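Local coordinates for MutT/nudix family protein (Shewanella oneidensis, PDB 3GZ5) that probably regulates transcription of NAD metabolism genes in response to ADP-ribose, joining a Nudix domain to a winged-helix DNA-binding domain, at residues P84-V93 against V105-M113; F174-H183 against F196-L206. One frame throughout, in Å; residues are numbered along the deposited sequence.

Interaction 1 of 2, residues P84-V93 against V105-M113; sequences PPYIEQLCTV and VTVCYTALM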
loop_
_atom_site.group_PDB
_atom_site.type_symbol
_atom_site.label_atom_id
_atom_site.label_comp_id
_atom_site.label_asym_id
_atom_site.label_seq_id
_atom_site.Cartn_x
_atom_site.Cartn_y
_atom_site.Cartn_z
ATOM N N PRO B 84 -11.084 -6.087 15.137
ATOM C CA PRO B 84 -11.726 -6.399 13.833
ATOM C C PRO B 84 -11.058 -7.600 13.157
ATOM O O PRO B 84 -9.864 -7.806 13.358
ATOM C CB PRO B 84 -11.488 -5.144 12.989
ATOM C CG PRO B 84 -10.961 -4.110 13.921
ATOM C CD PRO B 84 -10.369 -4.803 15.117
ATOM N N PRO B 85 -11.819 -8.406 12.380
ATOM C CA PRO B 85 -11.158 -9.558 11.759
ATOM C C PRO B 85 -10.259 -9.190 10.571
ATOM O O PRO B 85 -9.435 -10.003 10.166
ATOM C CB PRO B 85 -12.336 -10.440 11.311
ATOM C CG PRO B 85 -13.456 -9.467 11.036
ATOM C CD PRO B 85 -13.261 -8.349 12.058
ATOM N N TYR B 86 -10.391 -7.985 10.030
ATOM C CA TYR B 86 -9.554 -7.598 8.888
ATOM C C TYR B 86 -8.997 -6.187 9.067
ATOM O O TYR B 86 -9.723 -5.253 9.373
ATOM C CB TYR B 86 -10.300 -7.705 7.533
ATOM C CG TYR B 86 -9.426 -7.279 6.358
ATOM C CD1 TYR B 86 -9.356 -5.942 5.967
ATOM C CD2 TYR B 86 -8.640 -8.206 5.668
ATOM C CE1 TYR B 86 -8.536 -5.523 4.900
ATOM C CE2 TYR B 86 -7.807 -7.803 4.599
ATOM C CZ TYR B 86 -7.766 -6.462 4.231
ATOM O OH TYR B 86 -6.940 -6.035 3.205
ATOM N N ILE B 87 -7.702 -6.061 8.844
ATOM C CA ILE B 87 -7.007 -4.780 8.963
ATOM C C ILE B 87 -5.791 -4.766 8.057
ATOM O O ILE B 87 -5.079 -5.753 7.953
ATOM C CB ILE B 87 -6.660 -4.434 10.468
ATOM C CG1 ILE B 87 -6.224 -2.977 10.592
ATOM C CG2 ILE B 87 -5.589 -5.400 11.051
ATOM C CD1 ILE B 87 -6.628 -2.348 11.896
ATOM N N GLU B 88 -5.574 -3.647 7.378
ATOM C CA GLU B 88 -4.477 -3.490 6.451
ATOM C C GLU B 88 -4.079 -2.026 6.411
ATOM O O GLU B 88 -4.941 -1.131 6.348
ATOM C CB GLU B 88 -4.917 -3.928 5.036
ATOM C CG GLU B 88 -3.848 -3.711 3.955
ATOM C CD GLU B 88 -4.360 -3.956 2.541
ATOM O OE1 GLU B 88 -3.624 -4.570 1.733
ATOM O OE2 GLU B 88 -5.492 -3.517 2.224
ATOM N N GLN B 89 -2.777 -1.771 6.422
ATOM C CA GLN B 89 -2.269 -0.417 6.287
ATOM C C GLN B 89 -2.686 0.194 4.942
ATOM O O GLN B 89 -2.536 -0.433 3.883
ATOM C CB GLN B 89 -0.741 -0.440 6.428
ATOM C CG GLN B 89 -0.135 0.771 7.099
ATOM C CD GLN B 89 1.361 0.639 7.278
ATOM O OE1 GLN B 89 1.849 0.272 8.359
ATOM N NE2 GLN B 89 2.091 0.943 6.237
ATOM N N LEU B 90 -3.234 1.404 4.985
ATOM C CA LEU B 90 -3.625 2.151 3.801
ATOM C C LEU B 90 -2.476 3.023 3.245
ATOM O O LEU B 90 -2.028 2.866 2.107
ATOM C CB LEU B 90 -4.848 3.022 4.132
ATOM C CG LEU B 90 -5.453 3.858 2.992
ATOM C CD1 LEU B 90 -5.958 2.983 1.846
ATOM C CD2 LEU B 90 -6.542 4.843 3.477
ATOM N N CYS B 91 -2.014 3.961 4.069
ATOM C CA CYS B 91 -1.063 4.951 3.644
ATOM C C CYS B 91 -0.554 5.671 4.901
ATOM O O CYS B 91 -1.117 5.518 5.997
ATOM C CB CYS B 91 -1.704 5.945 2.655
ATOM S SG CYS B 91 -3.076 6.871 3.388
ATOM N N THR B 92 0.549 6.393 4.738
ATOM C CA THR B 92 1.114 7.230 5.790
ATOM C C THR B 92 1.120 8.612 5.187
ATOM O O THR B 92 1.684 8.817 4.120
ATOM C CB THR B 92 2.536 6.753 6.182
ATOM O OG1 THR B 92 2.411 5.478 6.818
ATOM C CG2 THR B 92 3.221 7.708 7.152
ATOM N N VAL B 93 0.427 9.542 5.828
ATOM C CA VAL B 93 0.466 10.932 5.370
ATOM C C VAL B 93 1.294 11.771 6.343
ATOM O O VAL B 93 1.132 11.666 7.570
ATOM C CB VAL B 93 -0.949 11.515 5.182
ATOM C CG1 VAL B 93 -0.869 12.960 4.720
ATOM C CG2 VAL B 93 -1.694 10.718 4.099
ATOM N N VAL B 105 2.641 13.357 11.189
ATOM C CA VAL B 105 2.631 12.147 10.393
ATOM C C VAL B 105 1.550 11.223 10.921
ATOM O O VAL B 105 1.472 10.989 12.114
ATOM C CB VAL B 105 4.026 11.446 10.430
ATOM C CG1 VAL B 105 3.996 10.126 9.690
ATOM C CG2 VAL B 105 5.084 12.353 9.817
ATOM N N THR B 106 0.717 10.706 10.036
ATOM C CA THR B 106 -0.297 9.758 10.439
ATOM C C THR B 106 -0.209 8.460 9.608
ATOM O O THR B 106 -0.232 8.482 8.373
ATOM C CB THR B 106 -1.753 10.375 10.404
ATOM O OG1 THR B 106 -2.568 9.739 11.406
ATOM C CG2 THR B 106 -2.400 10.132 9.091
ATOM N N VAL B 107 -0.094 7.337 10.306
ATOM C CA VAL B 107 -0.122 6.038 9.658
ATOM C C VAL B 107 -1.583 5.550 9.636
ATOM O O VAL B 107 -2.195 5.299 10.690
ATOM C CB VAL B 107 0.819 5.043 10.357
ATOM C CG1 VAL B 107 0.885 3.734 9.570
ATOM C CG2 VAL B 107 2.233 5.678 10.562
ATOM N N CYS B 108 -2.144 5.481 8.433
ATOM C CA CYS B 108 -3.559 5.173 8.243
ATOM C C CYS B 108 -3.771 3.748 7.814
ATOM O O CYS B 108 -3.063 3.255 6.941
ATOM C CB CYS B 108 -4.233 6.121 7.230
ATOM S SG CYS B 108 -6.085 6.035 7.378
ATOM N N TYR B 109 -4.748 3.101 8.455
ATOM C CA TYR B 109 -5.157 1.724 8.213
ATOM C C TYR B 109 -6.588 1.703 7.683
ATOM O O TYR B 109 -7.364 2.646 7.961
ATOM C CB TYR B 109 -5.119 0.917 9.522
ATOM C CG TYR B 109 -3.710 0.565 9.967
ATOM C CD1 TYR B 109 -3.193 -0.709 9.742
ATOM C CD2 TYR B 109 -2.895 1.508 10.567
ATOM C CE1 TYR B 109 -1.896 -1.043 10.119
ATOM C CE2 TYR B 109 -1.578 1.194 10.940
ATOM C CZ TYR B 109 -1.096 -0.082 10.719
ATOM O OH TYR B 109 0.192 -0.406 11.076
ATOM N N THR B 110 -6.906 0.654 6.903
ATOM C CA THR B 110 -8.287 0.275 6.601
ATOM C C THR B 110 -8.656 -0.949 7.409
ATOM O O THR B 110 -7.853 -1.876 7.553
ATOM C CB THR B 110 -8.539 -0.093 5.105
ATOM O OG1 THR B 110 -8.075 0.955 4.265
ATOM C CG2 THR B 110 -10.065 -0.243 4.852
ATOM N N ALA B 111 -9.872 -0.959 7.934
ATOM C CA ALA B 111 -10.363 -2.137 8.590
ATOM C C ALA B 111 -11.798 -2.487 8.193
ATOM O O ALA B 111 -12.560 -1.629 7.715
ATOM C CB ALA B 111 -10.212 -2.009 10.150
ATOM N N LEU B 112 -12.154 -3.748 8.419
ATOM C CA LEU B 112 -13.496 -4.257 8.175
ATOM C C LEU B 112 -13.960 -5.135 9.325
ATOM O O LEU B 112 -13.206 -5.962 9.848
ATOM C CB LEU B 112 -13.553 -5.048 6.851
ATOM C CG LEU B 112 -13.348 -4.360 5.487
ATOM C CD1 LEU B 112 -13.473 -5.358 4.316
ATOM C CD2 LEU B 112 -14.386 -3.260 5.300
ATOM N N MET B 113 -15.205 -4.945 9.734
ATOM C CA MET B 113 -15.823 -5.832 10.712
ATOM C C MET B 113 -17.321 -5.890 10.482
ATOM O O MET B 113 -17.865 -5.068 9.758
ATOM C CB MET B 113 -15.535 -5.378 12.139
ATOM C CG MET B 113 -16.252 -4.100 12.630
ATOM S SD MET B 113 -15.971 -3.958 14.429
ATOM C CE MET B 113 -16.479 -2.312 14.707
#
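Leu90 and Cys91 both turn their backbone N-H groups on one acceptor, Cys108 O, at 2.7 Å from Leu90 N and 3.1 Å from Cys91 N. The antiparallel pairing of 86-93 with 105-112 thereby slips by one residue. On one side of the slip Glu88 and Thr110 form a hydrogen-bonded pair; on the other Cys91 O takes the N-H of Cys108 and Val93 pairs with Thr106. The side chain of Leu90, one of the two bulge residues, can be followed outward. Leu90 CB lies 3.3 Å from Cys108 O, and CG, anti to the backbone N (chi1 -178°), continues past Thr110. Of the two branches, Leu90 CD1 comes to 3.8 Å from Thr110 OG1, whereas Leu90 CD2 meets Cys108 SG at 4.1 Å. Helix 145-162 packs on this leucine through Ala152 and Arg155, and Arg155 also hydrogen-bonds to Gln89 O. Gln89, just before the slip, lays its CG over one face of the Tyr109 ring, a CH-pi contact with 4.0 Å from Gln89 CG to the ring centroid. Ile87 CG1 lies 3.9 Å from Tyr109 CD1. Farther along, Thr92 stands beside Val107, pointing the same way, its hydroxyl hydrogen-bonded to Thr92 of the second subunit. Two successive residues facing one is a classic beta bulge, here set in a hairpin of the mixed sheet of the Nudix fold.

Interaction 2 of 2, residues F174-H183 against F196-L206; sequences FTLPELQHVH and FRRRVEQADLL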
loop_
_atom_site.group_PDB
_atom_site.type_symbol
_atom_site.label_atom_id
_atom_site.label_comp_id
_atom_site.label_asym_id
_atom_site.label_seq_id
_atom_site.Cartn_x
_atom_site.Cartn_y
_atom_site.Cartn_z
ATOM N N PHE B 174 -22.578 -15.928 6.138
ATOM C CA PHE B 174 -23.348 -15.109 5.196
ATOM C C PHE B 174 -23.716 -15.905 3.943
ATOM O O PHE B 174 -23.141 -16.958 3.673
ATOM C CB PHE B 174 -22.548 -13.851 4.794
ATOM C CG PHE B 174 -21.177 -14.157 4.249
ATOM C CD1 PHE B 174 -20.055 -13.977 5.038
ATOM C CD2 PHE B 174 -21.016 -14.661 2.957
ATOM C CE1 PHE B 174 -18.798 -14.266 4.545
ATOM C CE2 PHE B 174 -19.769 -14.964 2.462
ATOM C CZ PHE B 174 -18.656 -14.757 3.255
ATOM N N THR B 175 -24.658 -15.386 3.161
ATOM C CA THR B 175 -25.017 -16.031 1.898
ATOM C C THR B 175 -24.233 -15.405 0.778
ATOM O O THR B 175 -23.669 -14.329 0.913
ATOM C CB THR B 175 -26.518 -15.921 1.584
ATOM O OG1 THR B 175 -26.877 -14.539 1.453
ATOM C CG2 THR B 175 -27.348 -16.576 2.693
ATOM N N LEU B 176 -24.180 -16.104 -0.333
ATOM C CA LEU B 176 -23.437 -15.632 -1.471
ATOM C C LEU B 176 -24.077 -14.417 -2.160
ATOM O O LEU B 176 -23.360 -13.570 -2.664
ATOM C CB LEU B 176 -23.206 -16.798 -2.417
ATOM C CG LEU B 176 -21.866 -16.658 -3.116
ATOM C CD1 LEU B 176 -21.048 -17.906 -2.929
ATOM C CD2 LEU B 176 -22.142 -16.371 -4.579
ATOM N N PRO B 177 -25.428 -14.341 -2.213
ATOM C CA PRO B 177 -26.094 -13.085 -2.557
ATOM C C PRO B 177 -25.753 -11.873 -1.672
ATOM O O PRO B 177 -25.680 -10.764 -2.190
ATOM C CB PRO B 177 -27.585 -13.435 -2.419
ATOM C CG PRO B 177 -27.635 -14.887 -2.722
ATOM C CD PRO B 177 -26.404 -15.440 -2.075
ATOM N N GLU B 178 -25.591 -12.072 -0.364
ATOM C CA GLU B 178 -25.087 -11.015 0.531
ATOM C C GLU B 178 -23.701 -10.519 0.101
ATOM O O GLU B 178 -23.452 -9.312 0.036
ATOM C CB GLU B 178 -24.980 -11.521 1.967
ATOM C CG GLU B 178 -26.294 -11.760 2.683
ATOM C CD GLU B 178 -26.068 -12.300 4.093
ATOM O OE1 GLU B 178 -27.004 -12.905 4.667
ATOM O OE2 GLU B 178 -24.954 -12.113 4.629
ATOM N N LEU B 179 -22.811 -11.470 -0.173
ATOM C CA LEU B 179 -21.444 -11.178 -0.534
ATOM C C LEU B 179 -21.414 -10.434 -1.858
ATOM O O LEU B 179 -20.711 -9.437 -2.011
ATOM C CB LEU B 179 -20.654 -12.477 -0.643
ATOM C CG LEU B 179 -19.179 -12.324 -0.994
ATOM C CD1 LEU B 179 -18.415 -11.506 0.072
ATOM C CD2 LEU B 179 -18.515 -13.694 -1.258
ATOM N N GLN B 180 -22.183 -10.930 -2.827
ATOM C CA GLN B 180 -22.311 -10.269 -4.116
ATOM C C GLN B 180 -22.789 -8.831 -3.953
ATOM O O GLN B 180 -22.241 -7.921 -4.565
ATOM C CB GLN B 180 -23.272 -11.046 -5.029
ATOM C CG GLN B 180 -23.411 -10.413 -6.394
ATOM C CD GLN B 180 -24.234 -11.252 -7.341
ATOM O OE1 GLN B 180 -24.182 -12.486 -7.298
ATOM N NE2 GLN B 180 -24.976 -10.594 -8.216
ATOM N N HIS B 181 -23.803 -8.624 -3.124
ATOM C CA HIS B 181 -24.334 -7.286 -2.929
ATOM C C HIS B 181 -23.333 -6.290 -2.323
ATOM O O HIS B 181 -23.246 -5.145 -2.778
ATOM C CB HIS B 181 -25.648 -7.286 -2.156
ATOM C CG HIS B 181 -26.332 -5.952 -2.171
ATOM N ND1 HIS B 181 -26.697 -5.313 -3.343
ATOM C CD2 HIS B 181 -26.676 -5.113 -1.166
ATOM C CE1 HIS B 181 -27.250 -4.148 -3.056
ATOM N NE2 HIS B 181 -27.250 -4.001 -1.742
ATOM N N VAL B 182 -22.568 -6.715 -1.317
ATOM C CA VAL B 182 -21.512 -5.844 -0.776
ATOM C C VAL B 182 -20.521 -5.452 -1.861
ATOM O O VAL B 182 -20.098 -4.299 -1.894
ATOM C CB VAL B 182 -20.708 -6.455 0.409
ATOM C CG1 VAL B 182 -19.848 -5.363 1.032
ATOM C CG2 VAL B 182 -21.621 -7.002 1.464
ATOM N N HIS B 183 -20.130 -6.400 -2.714
ATOM C CA HIS B 183 -19.209 -6.093 -3.822
ATOM C C HIS B 183 -19.842 -5.084 -4.822
ATOM O O HIS B 183 -19.167 -4.160 -5.301
ATOM C CB HIS B 183 -18.774 -7.364 -4.575
ATOM C CG HIS B 183 -17.767 -8.214 -3.847
ATOM N ND1 HIS B 183 -16.495 -8.435 -4.326
ATOM C CD2 HIS B 183 -17.864 -8.936 -2.705
ATOM C CE1 HIS B 183 -15.843 -9.242 -3.507
ATOM N NE2 HIS B 183 -16.652 -9.562 -2.514
ATOM N N PHE B 196 -19.519 -14.290 -10.952
ATOM C CA PHE B 196 -19.095 -14.106 -9.563
ATOM C C PHE B 196 -19.015 -15.428 -8.805
ATOM O O PHE B 196 -17.957 -15.759 -8.271
ATOM C CB PHE B 196 -20.025 -13.124 -8.837
ATOM C CG PHE B 196 -19.547 -12.734 -7.460
ATOM C CD1 PHE B 196 -18.342 -12.032 -7.290
ATOM C CD2 PHE B 196 -20.303 -13.054 -6.328
ATOM C CE1 PHE B 196 -17.899 -11.658 -6.010
ATOM C CE2 PHE B 196 -19.867 -12.679 -5.043
ATOM C CZ PHE B 196 -18.661 -11.981 -4.891
ATOM N N ARG B 197 -20.129 -16.169 -8.784
ATOM C CA ARG B 197 -20.191 -17.543 -8.253
ATOM C C ARG B 197 -19.119 -18.477 -8.796
ATOM O O ARG B 197 -18.471 -19.188 -8.024
ATOM C CB ARG B 197 -21.571 -18.147 -8.463
ATOM C CG ARG B 197 -22.522 -17.836 -7.341
ATOM C CD ARG B 197 -23.959 -17.928 -7.785
ATOM N NE ARG B 197 -24.887 -17.470 -6.749
ATOM C CZ ARG B 197 -25.206 -16.196 -6.515
ATOM N NH1 ARG B 197 -24.662 -15.208 -7.232
ATOM N NH2 ARG B 197 -26.066 -15.903 -5.544
ATOM N N ARG B 198 -18.922 -18.463 -10.110
ATOM C CA ARG B 198 -17.808 -19.184 -10.748
ATOM C C ARG B 198 -16.429 -18.805 -10.154
ATOM O O ARG B 198 -15.628 -19.680 -9.827
ATOM C CB ARG B 198 -17.847 -18.974 -12.278
ATOM C CG ARG B 198 -16.578 -19.359 -13.071
ATOM C CD ARG B 198 -16.856 -19.712 -14.571
ATOM N NE ARG B 198 -17.744 -18.754 -15.247
ATOM C CZ ARG B 198 -19.071 -18.892 -15.354
ATOM N NH1 ARG B 198 -19.793 -17.958 -15.978
ATOM N NH2 ARG B 198 -19.682 -19.959 -14.826
ATOM N N ARG B 199 -16.159 -17.507 -10.021
ATOM C CA ARG B 199 -14.885 -17.050 -9.432
ATOM C C ARG B 199 -14.754 -17.423 -7.944
ATOM O O ARG B 199 -13.701 -17.903 -7.513
ATOM C CB ARG B 199 -14.653 -15.552 -9.681
ATOM C CG ARG B 199 -13.730 -15.253 -10.894
ATOM C CD ARG B 199 -13.866 -13.805 -11.416
ATOM N NE ARG B 199 -12.941 -12.855 -10.778
ATOM C CZ ARG B 199 -13.188 -12.191 -9.644
ATOM N NH1 ARG B 199 -14.335 -12.358 -8.987
ATOM N NH2 ARG B 199 -12.281 -11.353 -9.161
ATOM N N VAL B 200 -15.831 -17.245 -7.181
ATOM C CA VAL B 200 -15.844 -17.646 -5.773
ATOM C C VAL B 200 -15.472 -19.131 -5.597
ATOM O O VAL B 200 -14.527 -19.446 -4.858
ATOM C CB VAL B 200 -17.192 -17.340 -5.080
ATOM C CG1 VAL B 200 -17.254 -18.010 -3.722
ATOM C CG2 VAL B 200 -17.401 -15.843 -4.932
ATOM N N GLU B 201 -16.198 -20.014 -6.298
ATOM C CA GLU B 201 -16.035 -21.466 -6.192
ATOM C C GLU B 201 -14.617 -21.909 -6.512
ATOM O O GLU B 201 -14.095 -22.839 -5.893
ATOM C CB GLU B 201 -17.046 -22.212 -7.073
ATOM C CG GLU B 201 -18.508 -22.150 -6.551
ATOM C CD GLU B 201 -19.529 -22.941 -7.406
ATOM O OE1 GLU B 201 -19.263 -24.109 -7.781
ATOM O OE2 GLU B 201 -20.625 -22.397 -7.680
ATOM N N GLN B 202 -13.979 -21.215 -7.446
ATOM C CA GLN B 202 -12.633 -21.564 -7.874
ATOM C C GLN B 202 -11.533 -21.005 -6.963
ATOM O O GLN B 202 -10.488 -21.634 -6.790
ATOM C CB GLN B 202 -12.433 -21.140 -9.329
ATOM C CG GLN B 202 -13.107 -22.109 -10.308
ATOM C CD GLN B 202 -13.466 -21.479 -11.646
ATOM O OE1 GLN B 202 -14.549 -21.732 -12.183
ATOM N NE2 GLN B 202 -12.561 -20.658 -12.192
ATOM N N ALA B 203 -11.780 -19.829 -6.385
ATOM C CA ALA B 203 -10.927 -19.261 -5.343
ATOM C C ALA B 203 -10.840 -20.238 -4.174
ATOM O O ALA B 203 -9.789 -20.388 -3.550
ATOM C CB ALA B 203 -11.481 -17.954 -4.874
ATOM N N ASP B 204 -11.952 -20.904 -3.885
ATOM C CA ASP B 204 -11.946 -21.928 -2.873
ATOM C C ASP B 204 -11.655 -21.309 -1.493
ATOM O O ASP B 204 -10.808 -21.801 -0.727
ATOM C CB ASP B 204 -10.880 -22.946 -3.257
ATOM C CG ASP B 204 -11.009 -24.209 -2.501
ATOM O OD1 ASP B 204 -12.157 -24.690 -2.367
ATOM O OD2 ASP B 204 -9.962 -24.700 -2.029
ATOM N N LEU B 205 -12.376 -20.227 -1.203
ATOM C CA LEU B 205 -12.122 -19.349 -0.052
ATOM C C LEU B 205 -13.232 -19.352 0.975
ATOM O O LEU B 205 -13.067 -18.821 2.085
ATOM C CB LEU B 205 -11.919 -17.906 -0.527
ATOM C CG LEU B 205 -10.598 -17.619 -1.233
ATOM C CD1 LEU B 205 -10.662 -16.239 -1.889
ATOM C CD2 LEU B 205 -9.431 -17.716 -0.235
ATOM N N LEU B 206 -14.379 -19.895 0.592
ATOM C CA LEU B 206 -15.516 -19.931 1.482
ATOM C C LEU B 206 -15.697 -21.352 2.009
ATOM O O LEU B 206 -15.465 -22.335 1.277
ATOM C CB LEU B 206 -16.781 -19.467 0.759
ATOM C CG LEU B 206 -16.841 -18.018 0.265
ATOM C CD1 LEU B 206 -18.221 -17.732 -0.348
ATOM C CD2 LEU B 206 -16.586 -17.089 1.436
#
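Phe196 drives its ring between Leu176, Leu179, Gln180 and His183, a knob-into-hole fit that locks together two helices of a winged helix-turn-helix domain. Helices 176-183 and 196-203 run at 110° to each other, and the position of the second, just ahead of the wing strands, is consistent with that of a DNA-recognition helix. The aromatic contact is edge-to-face: Phe196 CZ stands 3.8 Å above the plane of the His183 imidazole, over its centre, with the two planes at 61°. Phe196 gets there with CG anti to its own backbone N, while His183 ND1, bonded to Ala160 O, helps fix the orientation of the receiving ring. Apolar contacts fill in around this pair. Leu179 CG meets the rim of the phenyl ring in its plane, 3.9 Å from Phe196 CZ. Leu176 CD1 touches both Val200 CG1 and Leu206 CD1, the latter at 3.8 Å, and Phe174 CZ reaches Leu206 CD2, in the plane of the Phe174 ring, at 3.6 Å. The polar contact belongs to Arg197. Its NH1 donates a bent hydrogen bond to Gln180 OE1 at 2.8 Å, arriving nearly in line with the amide C=O, the guanidinium and amide planes 82° apart, and also bonds to Gly193 O. An alanine here removes the guanidinium and would probably leave both oxygens short of a partner and the Gln180 amide freer to turn. At the guanidinium edge, Arg197 NH2 lies 3.4 Å from Pro177 CG.

How the interactions relate
Read from the N terminus, the chain first closes interaction 1, where strands 86-95 and 104-112 fold back on each other around a short connection. It then runs through helix 145-162 before interaction 2 closes the turn between helices 176-187 and 193-203. The two loops lie in series, neither nesting nor crossing, one in the Nudix part and the other in the winged-helix part. The centres of interaction 1 and interaction 2 are about 24 Å apart, and the nearest atoms of interaction 1 and interaction 2, about 7 Å apart, do not touch. Helix 145-162 reaches both: Arg155 bonds to the hairpin at Gln89 O, while Ala160 accepts from the helix pair. The ring of Phe168, between the two in sequence, meets Tyr86.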